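Local coordinates for protein beta-galactosidase (Bacillus circulans subsp. alkalophilus, PDB 3TTY) that hydrolyses beta-galactosides, releasing their terminal galactose, and binds galactose in a pocket of its TIM-barrel domain, at residues K241-G255 with K264-N276. Residues are numbered along the deposited sequence; the frame is centred on the assembly and turned at random.
Sequences KRWTPDIPVTTNLMG and KWAKEMDVVSWDN. With GLA (alpha-D-galactopyranose), chain H.
One carboxylate oxygen, Asp270 OD2, takes two bonds from the opposite segment: Lys241 NZ, 2.9 Å away, reaches its syn lone pair in a salt bridge, and the backbone N-H of Val249 meets its anti lone pair. Asp270 pays back with its own backbone N, which bonds to Val249 O, so side chain and main chain grip the same residue. The lysine chain runs extended until it bends at its last torsion (chi4 -50°), which brings NZ to the carboxylate. Shortened to an alanine here, Asp270 would probably leave the ammonium of Lys241 without this counter-charge and the N-H of Val249 without its acceptor. Farther along, Ser273 OG donates to Thr251 O at 2.9 Å, coming from above the carbonyl plane rather than along a lone pair. Leu253 N then bonds to Ser273 O, and Asp275 N to Leu253 O, in parallel register. These are neighbouring strands of the (beta/alpha)8 TIM barrel, 249-253 and 273-275, joined through helix 262-266 as a beta-alpha-beta unit. On the helix side, Leu253 and Met269 reach toward each other tip to tip, with CD2 3.8 Å from CE; the methionine chain turns at its last torsion (chi3 78°), and its methyl also packs on Thr251 CG2. That same CG2 touches the edge of the Trp265 ring at CZ3. Trp274 CE3 comes to 3.4 Å from Gly255 N, where a beta-carbon on the glycine would collide with the ring. At the sugar end, Asn252 and Asp275 belong to the galactose pocket; their amide and carboxylate planes stand 71° apart, with ND2 3.0 Å from OD2. Asn149 OD1 accepts from Asn252 ND2, and Glu150 N donates to Asn252 OD1, fixing the amide's rotation beside the galactose.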
loop_
_atom_site.group_PDB
_atom_site.type_symbol
_atom_site.label_atom_id
_atom_site.label_comp_id
_atom_site.label_asym_id
_atom_site.label_seq_id
_atom_site.Cartn_x
_atom_site.Cartn_y
_atom_site.Cartn_z
ATOM N N LYS A 241 -7.551 27.044 36.304
ATOM C CA LYS A 241 -6.886 27.445 37.536
ATOM C C LYS A 241 -7.342 28.820 38.045
ATOM O O LYS A 241 -7.318 29.073 39.245
ATOM C CB LYS A 241 -5.368 27.398 37.364
ATOM C CG LYS A 241 -4.797 25.981 37.381
ATOM C CD LYS A 241 -3.305 26.004 37.061
ATOM C CE LYS A 241 -2.666 24.636 37.292
ATOM N NZ LYS A 241 -2.999 24.058 38.634
ATOM N N ARG A 242 -7.767 29.695 37.140
ATOM C CA ARG A 242 -8.325 30.987 37.529
ATOM C C ARG A 242 -9.508 30.821 38.505
ATOM O O ARG A 242 -9.685 31.620 39.431
ATOM C CB ARG A 242 -8.792 31.744 36.287
ATOM C CG ARG A 242 -8.531 33.241 36.324
ATOM C CD ARG A 242 -8.806 33.885 34.963
ATOM N NE ARG A 242 -10.214 33.774 34.575
ATOM C CZ ARG A 242 -11.122 34.729 34.767
ATOM N NH1 ARG A 242 -10.773 35.878 35.339
ATOM N NH2 ARG A 242 -12.379 34.538 34.381
ATOM N N TRP A 243 -10.311 29.785 38.289
ATOM C CA TRP A 243 -11.500 29.550 39.091
ATOM C C TRP A 243 -11.279 28.491 40.163
ATOM O O TRP A 243 -11.867 28.560 41.234
ATOM C CB TRP A 243 -12.664 29.139 38.197
ATOM C CG TRP A 243 -13.194 30.248 37.362
ATOM C CD1 TRP A 243 -12.963 30.456 36.043
ATOM C CD2 TRP A 243 -14.050 31.311 37.795
ATOM N NE1 TRP A 243 -13.619 31.586 35.618
ATOM C CE2 TRP A 243 -14.297 32.127 36.675
ATOM C CE3 TRP A 243 -14.630 31.651 39.021
ATOM C CZ2 TRP A 243 -15.101 33.262 36.742
ATOM C CZ3 TRP A 243 -15.426 32.771 39.090
ATOM C CH2 TRP A 243 -15.656 33.568 37.957
ATOM N N THR A 244 -10.436 27.505 39.881
ATOM C CA THR A 244 -10.163 26.474 40.869
ATOM C C THR A 244 -8.671 26.192 40.972
ATOM O O THR A 244 -8.199 25.154 40.516
ATOM C CB THR A 244 -10.918 25.173 40.549
ATOM O OG1 THR A 244 -10.495 24.680 39.273
ATOM C CG2 THR A 244 -12.416 25.438 40.511
ATOM N N PRO A 245 -7.927 27.117 41.595
ATOM C CA PRO A 245 -6.460 27.059 41.667
ATOM C C PRO A 245 -5.893 25.847 42.405
ATOM O O PRO A 245 -4.727 25.519 42.210
ATOM C CB PRO A 245 -6.090 28.357 42.397
ATOM C CG PRO A 245 -7.348 28.790 43.095
ATOM C CD PRO A 245 -8.471 28.336 42.220
ATOM N N ASP A 246 -6.697 25.192 43.235
ATOM C CA ASP A 246 -6.210 24.057 44.018
ATOM C C ASP A 246 -6.652 22.715 43.443
ATOM O O ASP A 246 -6.371 21.665 44.030
ATOM C CB ASP A 246 -6.702 24.158 45.465
ATOM C CG ASP A 246 -6.282 25.455 46.136
ATOM O OD1 ASP A 246 -5.195 25.982 45.788
ATOM O OD2 ASP A 246 -7.043 25.938 47.012
ATOM N N ILE A 247 -7.372 22.737 42.324
ATOM C CA ILE A 247 -7.686 21.492 41.636
ATOM C C ILE A 247 -6.627 21.234 40.581
ATOM O O ILE A 247 -6.409 22.070 39.717
ATOM C CB ILE A 247 -9.076 21.511 40.980
ATOM C CG1 ILE A 247 -10.144 21.838 42.023
ATOM C CG2 ILE A 247 -9.354 20.159 40.342
ATOM C CD1 ILE A 247 -11.598 21.690 41.532
ATOM N N PRO A 248 -5.960 20.071 40.648
ATOM C CA PRO A 248 -4.894 19.739 39.690
ATOM C C PRO A 248 -5.432 19.524 38.276
ATOM O O PRO A 248 -6.604 19.188 38.095
ATOM C CB PRO A 248 -4.314 18.424 40.238
ATOM C CG PRO A 248 -4.836 18.306 41.626
ATOM C CD PRO A 248 -6.165 18.995 41.627
ATOM N N VAL A 249 -4.572 19.709 37.284
ATOM C CA VAL A 249 -4.994 19.670 35.894
ATOM C C VAL A 249 -4.089 18.740 35.114
ATOM O O VAL A 249 -2.859 18.798 35.250
ATOM C CB VAL A 249 -4.883 21.053 35.241
ATOM C CG1 VAL A 249 -5.413 20.998 33.807
ATOM C CG2 VAL A 249 -5.618 22.103 36.073
ATOM N N THR A 250 -4.695 17.879 34.305
ATOM C CA THR A 250 -3.930 17.005 33.431
ATOM C C THR A 250 -4.588 16.921 32.063
ATOM O O THR A 250 -5.680 17.466 31.839
ATOM C CB THR A 250 -3.800 15.586 34.020
ATOM O OG1 THR A 250 -2.859 14.830 33.259
ATOM C CG2 THR A 250 -5.147 14.860 34.010
ATOM N N THR A 251 -3.909 16.248 31.146
ATOM C CA THR A 251 -4.532 15.796 29.912
ATOM C C THR A 251 -3.964 14.407 29.642
ATOM O O THR A 251 -2.926 14.059 30.196
ATOM C CB THR A 251 -4.318 16.787 28.726
ATOM O OG1 THR A 251 -5.051 16.322 27.590
ATOM C CG2 THR A 251 -2.817 16.919 28.368
ATOM N N ASN A 252 -4.649 13.586 28.856
ATOM C CA ASN A 252 -4.230 12.186 28.749
ATOM C C ASN A 252 -3.306 11.897 27.560
ATOM O O ASN A 252 -3.671 12.130 26.400
ATOM C CB ASN A 252 -5.423 11.212 28.813
ATOM C CG ASN A 252 -6.535 11.558 27.831
ATOM O OD1 ASN A 252 -6.604 12.671 27.321
ATOM N ND2 ASN A 252 -7.422 10.603 27.581
ATOM N N LEU A 253 -2.112 11.392 27.869
ATOM C CA LEU A 253 -1.057 11.202 26.871
ATOM C C LEU A 253 -0.993 9.756 26.388
ATOM O O LEU A 253 -1.646 8.868 26.954
ATOM C CB LEU A 253 0.312 11.612 27.435
ATOM C CG LEU A 253 0.352 12.899 28.261
ATOM C CD1 LEU A 253 1.778 13.225 28.662
ATOM C CD2 LEU A 253 -0.275 14.058 27.518
ATOM N N MET A 254 -0.178 9.515 25.367
ATOM C CA MET A 254 -0.227 8.233 24.667
ATOM C C MET A 254 1.114 7.509 24.639
ATOM O O MET A 254 1.442 6.835 23.669
ATOM C CB MET A 254 -0.800 8.414 23.259
ATOM C CG MET A 254 -2.254 8.885 23.284
ATOM S SD MET A 254 -2.951 9.328 21.682
ATOM C CE MET A 254 -2.191 10.927 21.429
ATOM N N GLY A 255 1.881 7.650 25.716
ATOM C CA GLY A 255 3.121 6.914 25.858
ATOM C C GLY A 255 4.146 7.295 24.811
ATOM O O GLY A 255 4.531 8.465 24.700
ATOM N N LYS A 264 8.370 18.197 26.984
ATOM C CA LYS A 264 7.996 19.595 26.987
ATOM C C LYS A 264 6.540 19.765 27.449
ATOM O O LYS A 264 6.206 20.719 28.155
ATOM C CB LYS A 264 8.231 20.172 25.590
ATOM C CG LYS A 264 7.744 21.582 25.395
ATOM C CD LYS A 264 8.367 22.180 24.139
ATOM C CE LYS A 264 7.810 23.572 23.833
ATOM N NZ LYS A 264 8.576 24.213 22.714
ATOM N N TRP A 265 5.673 18.830 27.077
ATOM C CA TRP A 265 4.290 18.877 27.556
ATOM C C TRP A 265 4.198 18.762 29.085
ATOM O O TRP A 265 3.457 19.510 29.721
ATOM C CB TRP A 265 3.435 17.797 26.884
ATOM C CG TRP A 265 2.906 18.195 25.526
ATOM C CD1 TRP A 265 3.635 18.374 24.382
ATOM C CD2 TRP A 265 1.532 18.449 25.176
ATOM N NE1 TRP A 265 2.802 18.752 23.348
ATOM C CE2 TRP A 265 1.508 18.802 23.808
ATOM C CE3 TRP A 265 0.325 18.425 25.890
ATOM C CZ2 TRP A 265 0.328 19.117 23.134
ATOM C CZ3 TRP A 265 -0.857 18.752 25.218
ATOM C CH2 TRP A 265 -0.844 19.092 23.853
ATOM N N ALA A 266 4.958 17.832 29.665
ATOM C CA ALA A 266 4.789 17.469 31.071
ATOM C C ALA A 266 5.139 18.619 32.012
ATOM O O ALA A 266 4.605 18.710 33.122
ATOM C CB ALA A 266 5.606 16.211 31.417
ATOM N N LYS A 267 6.024 19.503 31.564
ATOM C CA LYS A 267 6.415 20.651 32.369
ATOM C C LYS A 267 5.217 21.556 32.617
ATOM O O LYS A 267 5.162 22.265 33.626
ATOM C CB LYS A 267 7.541 21.431 31.691
ATOM C CG LYS A 267 8.833 20.631 31.521
ATOM C CD LYS A 267 9.920 21.503 30.872
ATOM C CE LYS A 267 11.223 20.739 30.656
ATOM N NZ LYS A 267 11.752 20.166 31.929
ATOM N N GLU A 268 4.241 21.500 31.713
ATOM C CA GLU A 268 3.056 22.351 31.806
ATOM C C GLU A 268 1.896 21.673 32.532
ATOM O O GLU A 268 0.843 22.285 32.732
ATOM C CB GLU A 268 2.604 22.774 30.399
ATOM C CG GLU A 268 3.723 23.317 29.520
ATOM C CD GLU A 268 4.350 24.626 30.043
ATOM O OE1 GLU A 268 3.699 25.373 30.823
ATOM O OE2 GLU A 268 5.506 24.911 29.646
ATOM N N MET A 269 2.086 20.409 32.906
ATOM C CA MET A 269 1.031 19.585 33.517
ATOM C C MET A 269 1.290 19.340 35.007
ATOM O O MET A 269 2.429 19.113 35.405
ATOM C CB MET A 269 0.944 18.228 32.808
ATOM C CG MET A 269 0.588 18.307 31.337
ATOM S SD MET A 269 1.099 16.831 30.447
ATOM C CE MET A 269 -0.200 15.686 30.929
ATOM N N ASP A 270 0.240 19.361 35.827
ATOM C CA ASP A 270 0.405 19.139 37.268
ATOM C C ASP A 270 0.806 17.703 37.570
ATOM O O ASP A 270 1.555 17.428 38.508
ATOM C CB ASP A 270 -0.881 19.472 38.020
ATOM C CG ASP A 270 -1.144 20.965 38.094
ATOM O OD1 ASP A 270 -0.174 21.754 38.179
ATOM O OD2 ASP A 270 -2.326 21.348 38.060
ATOM N N VAL A 271 0.282 16.794 36.758
ATOM C CA VAL A 271 0.562 15.379 36.876
ATOM C C VAL A 271 0.383 14.772 35.493
ATOM O O VAL A 271 -0.432 15.243 34.698
ATOM C CB VAL A 271 -0.415 14.694 37.856
ATOM C CG1 VAL A 271 -1.784 14.593 37.244
ATOM C CG2 VAL A 271 0.091 13.313 38.241
ATOM N N VAL A 272 1.155 13.739 35.200
ATOM C CA VAL A 272 1.030 13.041 33.937
ATOM C C VAL A 272 -0.100 12.030 34.048
ATOM O O VAL A 272 -0.394 11.541 35.129
ATOM C CB VAL A 272 2.339 12.325 33.582
ATOM C CG1 VAL A 272 2.135 11.351 32.424
ATOM C CG2 VAL A 272 3.433 13.352 33.271
ATOM N N SER A 273 -0.769 11.757 32.935
ATOM C CA SER A 273 -1.723 10.667 32.879
ATOM C C SER A 273 -1.603 10.082 31.491
ATOM O O SER A 273 -1.155 10.772 30.566
ATOM C CB SER A 273 -3.145 11.156 33.145
ATOM O OG SER A 273 -3.650 11.919 32.064
ATOM N N TRP A 274 -1.954 8.810 31.337
ATOM C CA TRP A 274 -1.807 8.175 30.031
ATOM C C TRP A 274 -2.721 6.987 29.837
ATOM O O TRP A 274 -3.362 6.513 30.777
ATOM C CB TRP A 274 -0.333 7.834 29.738
ATOM C CG TRP A 274 0.168 6.459 30.108
ATOM C CD1 TRP A 274 0.407 5.968 31.369
ATOM C CD2 TRP A 274 0.569 5.425 29.196
ATOM N NE1 TRP A 274 0.908 4.683 31.293
ATOM C CE2 TRP A 274 1.017 4.328 29.971
ATOM C CE3 TRP A 274 0.585 5.317 27.799
ATOM C CZ2 TRP A 274 1.473 3.143 29.396
ATOM C CZ3 TRP A 274 1.038 4.132 27.226
ATOM C CH2 TRP A 274 1.469 3.061 28.025
ATOM N N ASP A 275 -2.771 6.520 28.597
ATOM C CA ASP A 275 -3.740 5.529 28.171
ATOM C C ASP A 275 -2.996 4.306 27.638
ATOM O O ASP A 275 -2.395 4.346 26.569
ATOM C CB ASP A 275 -4.665 6.135 27.102
ATOM C CG ASP A 275 -5.318 7.463 27.555
ATOM O OD1 ASP A 275 -5.501 7.675 28.774
ATOM O OD2 ASP A 275 -5.660 8.298 26.688
ATOM N N ASN A 276 -3.042 3.215 28.396
ATOM C CA ASN A 276 -2.252 2.025 28.083
ATOM C C ASN A 276 -3.066 0.902 27.446
ATOM O O ASN A 276 -3.912 0.272 28.103
ATOM C CB ASN A 276 -1.544 1.517 29.340
ATOM C CG ASN A 276 -0.788 0.235 29.099
ATOM O OD1 ASN A 276 -0.725 -0.642 29.968
ATOM N ND2 ASN A 276 -0.219 0.105 27.914
HETATM C C1 GLA H . -8.227 6.427 23.763
HETATM C C2 GLA H . -9.302 7.510 24.028
HETATM C C3 GLA H . -10.602 6.935 24.619
HETATM C C4 GLA H . -11.003 5.735 23.775
HETATM C C5 GLA H . -9.833 4.748 23.700
HETATM C C6 GLA H . -10.288 3.515 22.911
HETATM O O1 GLA H . -7.615 5.859 24.935
HETATM O O2 GLA H . -8.796 8.502 24.906
HETATM O O3 GLA H . -11.675 7.893 24.589
HETATM O O4 GLA H . -11.286 6.235 22.474
HETATM O O5 GLA H . -8.751 5.357 22.988
HETATM O O6 GLA H . -9.388 2.423 23.140
#